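Local atomic coordinates of Afp1 (Serratia entomophila, PDB entry 6RBN), a protein that probably builds, as stacked copies, the inner tube that the sheath surrounds in the anti-feeding prophage, a contractile, phage-tail-like injection system. Residues A[82-86]-A[87-91]. Residues are numbered along the deposited sequence; the frame is centred on the assembly and turned at random.
Sequences NAIQL and NQVEK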
loop_
_atom_site.group_PDB
_atom_site.type_symbol
_atom_site.label_atom_id
_atom_site.label_comp_id
_atom_site.label_asym_id
_atom_site.label_seq_id
_atom_site.Cartn_x
_atom_site.Cartn_y
_atom_site.Cartn_z
ATOM N N ASN A 82 -6.510 17.960 56.300
ATOM C CA ASN A 82 -5.573 17.891 57.412
ATOM C C ASN A 82 -6.146 18.493 58.685
ATOM O O ASN A 82 -5.653 18.185 59.774
ATOM C CB ASN A 82 -4.271 18.611 57.062
ATOM C CG ASN A 82 -3.067 18.065 57.812
ATOM O OD1 ASN A 82 -1.933 18.422 57.506
ATOM N ND2 ASN A 82 -3.299 17.168 58.760
ATOM N N ALA A 83 -7.163 19.338 58.575
ATOM C CA ALA A 83 -7.723 20.042 59.726
ATOM C C ALA A 83 -8.900 19.269 60.320
ATOM O O ALA A 83 -10.014 19.771 60.440
ATOM C CB ALA A 83 -8.131 21.453 59.325
ATOM N N ILE A 84 -8.634 18.025 60.707
ATOM C CA ILE A 84 -9.619 17.163 61.348
ATOM C C ILE A 84 -9.222 17.014 62.808
ATOM O O ILE A 84 -8.065 16.699 63.107
ATOM C CB ILE A 84 -9.686 15.780 60.675
ATOM C CG1 ILE A 84 -9.902 15.906 59.174
ATOM C CG2 ILE A 84 -10.800 14.949 61.276
ATOM C CD1 ILE A 84 -11.175 16.536 58.792
ATOM N N GLN A 85 -10.169 17.235 63.716
ATOM C CA GLN A 85 -9.948 16.958 65.135
ATOM C C GLN A 85 -11.094 16.084 65.637
ATOM O O GLN A 85 -12.066 16.585 66.209
ATOM C CB GLN A 85 -9.837 18.243 65.945
ATOM C CG GLN A 85 -8.662 19.118 65.559
ATOM C CD GLN A 85 -7.331 18.442 65.800
ATOM O OE1 GLN A 85 -7.134 17.775 66.814
ATOM N NE2 GLN A 85 -6.411 18.597 64.858
ATOM N N LEU A 86 -10.977 14.786 65.363
ATOM C CA LEU A 86 -11.678 13.650 65.958
ATOM C C LEU A 86 -13.166 13.536 65.633
ATOM O O LEU A 86 -13.695 12.420 65.600
ATOM C CB LEU A 86 -11.478 13.698 67.485
ATOM C CG LEU A 86 -12.013 12.662 68.476
ATOM C CD1 LEU A 86 -11.014 12.490 69.589
ATOM C CD2 LEU A 86 -13.329 13.113 69.076
ATOM N N ASN A 87 -13.845 14.645 65.347
ATOM C CA ASN A 87 -15.086 14.665 64.587
ATOM C C ASN A 87 -15.290 15.986 63.866
ATOM O O ASN A 87 -16.327 16.183 63.225
ATOM C CB ASN A 87 -16.293 14.339 65.473
ATOM C CG ASN A 87 -16.407 15.230 66.689
ATOM O OD1 ASN A 87 -15.583 16.110 66.922
ATOM N ND2 ASN A 87 -17.458 15.016 67.465
ATOM N N GLN A 88 -14.335 16.899 63.974
ATOM C CA GLN A 88 -14.542 18.290 63.609
ATOM C C GLN A 88 -13.953 18.564 62.237
ATOM O O GLN A 88 -12.789 18.249 61.978
ATOM C CB GLN A 88 -13.922 19.220 64.648
ATOM C CG GLN A 88 -14.594 19.145 65.998
ATOM C CD GLN A 88 -13.979 20.076 67.006
ATOM O OE1 GLN A 88 -13.003 20.763 66.717
ATOM N NE2 GLN A 88 -14.543 20.105 68.202
ATOM N N VAL A 89 -14.765 19.154 61.366
ATOM C CA VAL A 89 -14.375 19.444 59.996
ATOM C C VAL A 89 -15.211 20.622 59.516
ATOM O O VAL A 89 -16.390 20.745 59.848
ATOM C CB VAL A 89 -14.526 18.180 59.107
ATOM C CG1 VAL A 89 -15.937 17.624 59.158
ATOM C CG2 VAL A 89 -14.114 18.455 57.669
ATOM N N GLU A 90 -14.571 21.530 58.787
ATOM C CA GLU A 90 -15.289 22.609 58.120
ATOM C C GLU A 90 -16.057 21.994 56.963
ATOM O O GLU A 90 -15.489 21.707 55.909
ATOM C CB GLU A 90 -14.327 23.687 57.636
ATOM C CG GLU A 90 -13.614 24.431 58.748
ATOM C CD GLU A 90 -14.540 25.316 59.560
ATOM O OE1 GLU A 90 -15.506 25.858 58.984
ATOM O OE2 GLU A 90 -14.299 25.472 60.776
ATOM N N LYS A 91 -17.349 21.766 57.160
ATOM C CA LYS A 91 -18.180 21.220 56.101
ATOM C C LYS A 91 -18.540 22.311 55.106
ATOM O O LYS A 91 -18.901 23.427 55.486
ATOM C CB LYS A 91 -19.443 20.592 56.678
ATOM C CG LYS A 91 -19.188 19.330 57.470
ATOM C CD LYS A 91 -20.480 18.694 57.921
ATOM C CE LYS A 91 -20.218 17.420 58.693
ATOM N NZ LYS A 91 -21.478 16.771 59.118
#
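Gln85 and Gln88 face each other as a single antiparallel hydrogen-bonded pair, with Leu86 and Asn87 between them, a hairpin-like turn in an otherwise irregular loop. The hydrogen bonds across the turn are all between backbone groups. Gln85 O takes two donors, Asn87 N at 2.8 Å and Gln88 N at 3.2 Å. Both arrive from the same face of its carbonyl plane; Asn87 N is tilted modestly from that plane, whereas Gln88 N stands well above it, 72° out, a geometry consistent with so short a turn. The return bond, from Gln85 N to Gln88 O at 3.3 Å, is weak. Gln88 O also meets the CA-H of Ile84, with CA 3.4 Å away. Before the pairing begins, Ala83 centres an inverse gamma turn.

The apolar contact lies on one face of the turn. Ile84 and Val89 run side by side and point the same way, with CD1 of Ile84 3.7 Å from CG2 of Val89. With chi1 at -53°, Ile84 CG1 stands beside its backbone N, and the bend at chi2 brings CD1 across to the valine. The glutamine side chains occupy the other face and barely meet: Gln88 brings OE1 to 4.1 Å from CB of Gln85, while the amide of Gln85 ends apart from Gln88. Gln88 CG lies alongside Gln85 O at 3.6 Å.

The loop projects from the surface between helix 78-81 and strand 92-99. Trp80 NE1 of that helix hydrogen-bonds Glu90 O, and Val89 rests on Phe116 and Pro117 of strand 109-121. A second subunit packs Phe40 on Ile84 and Pro56 on Val89, placing the apolar face at the interface between two copies of the protein, consistent with a tube contact, while Gln85 touches Asn303 of the Afp2 chain.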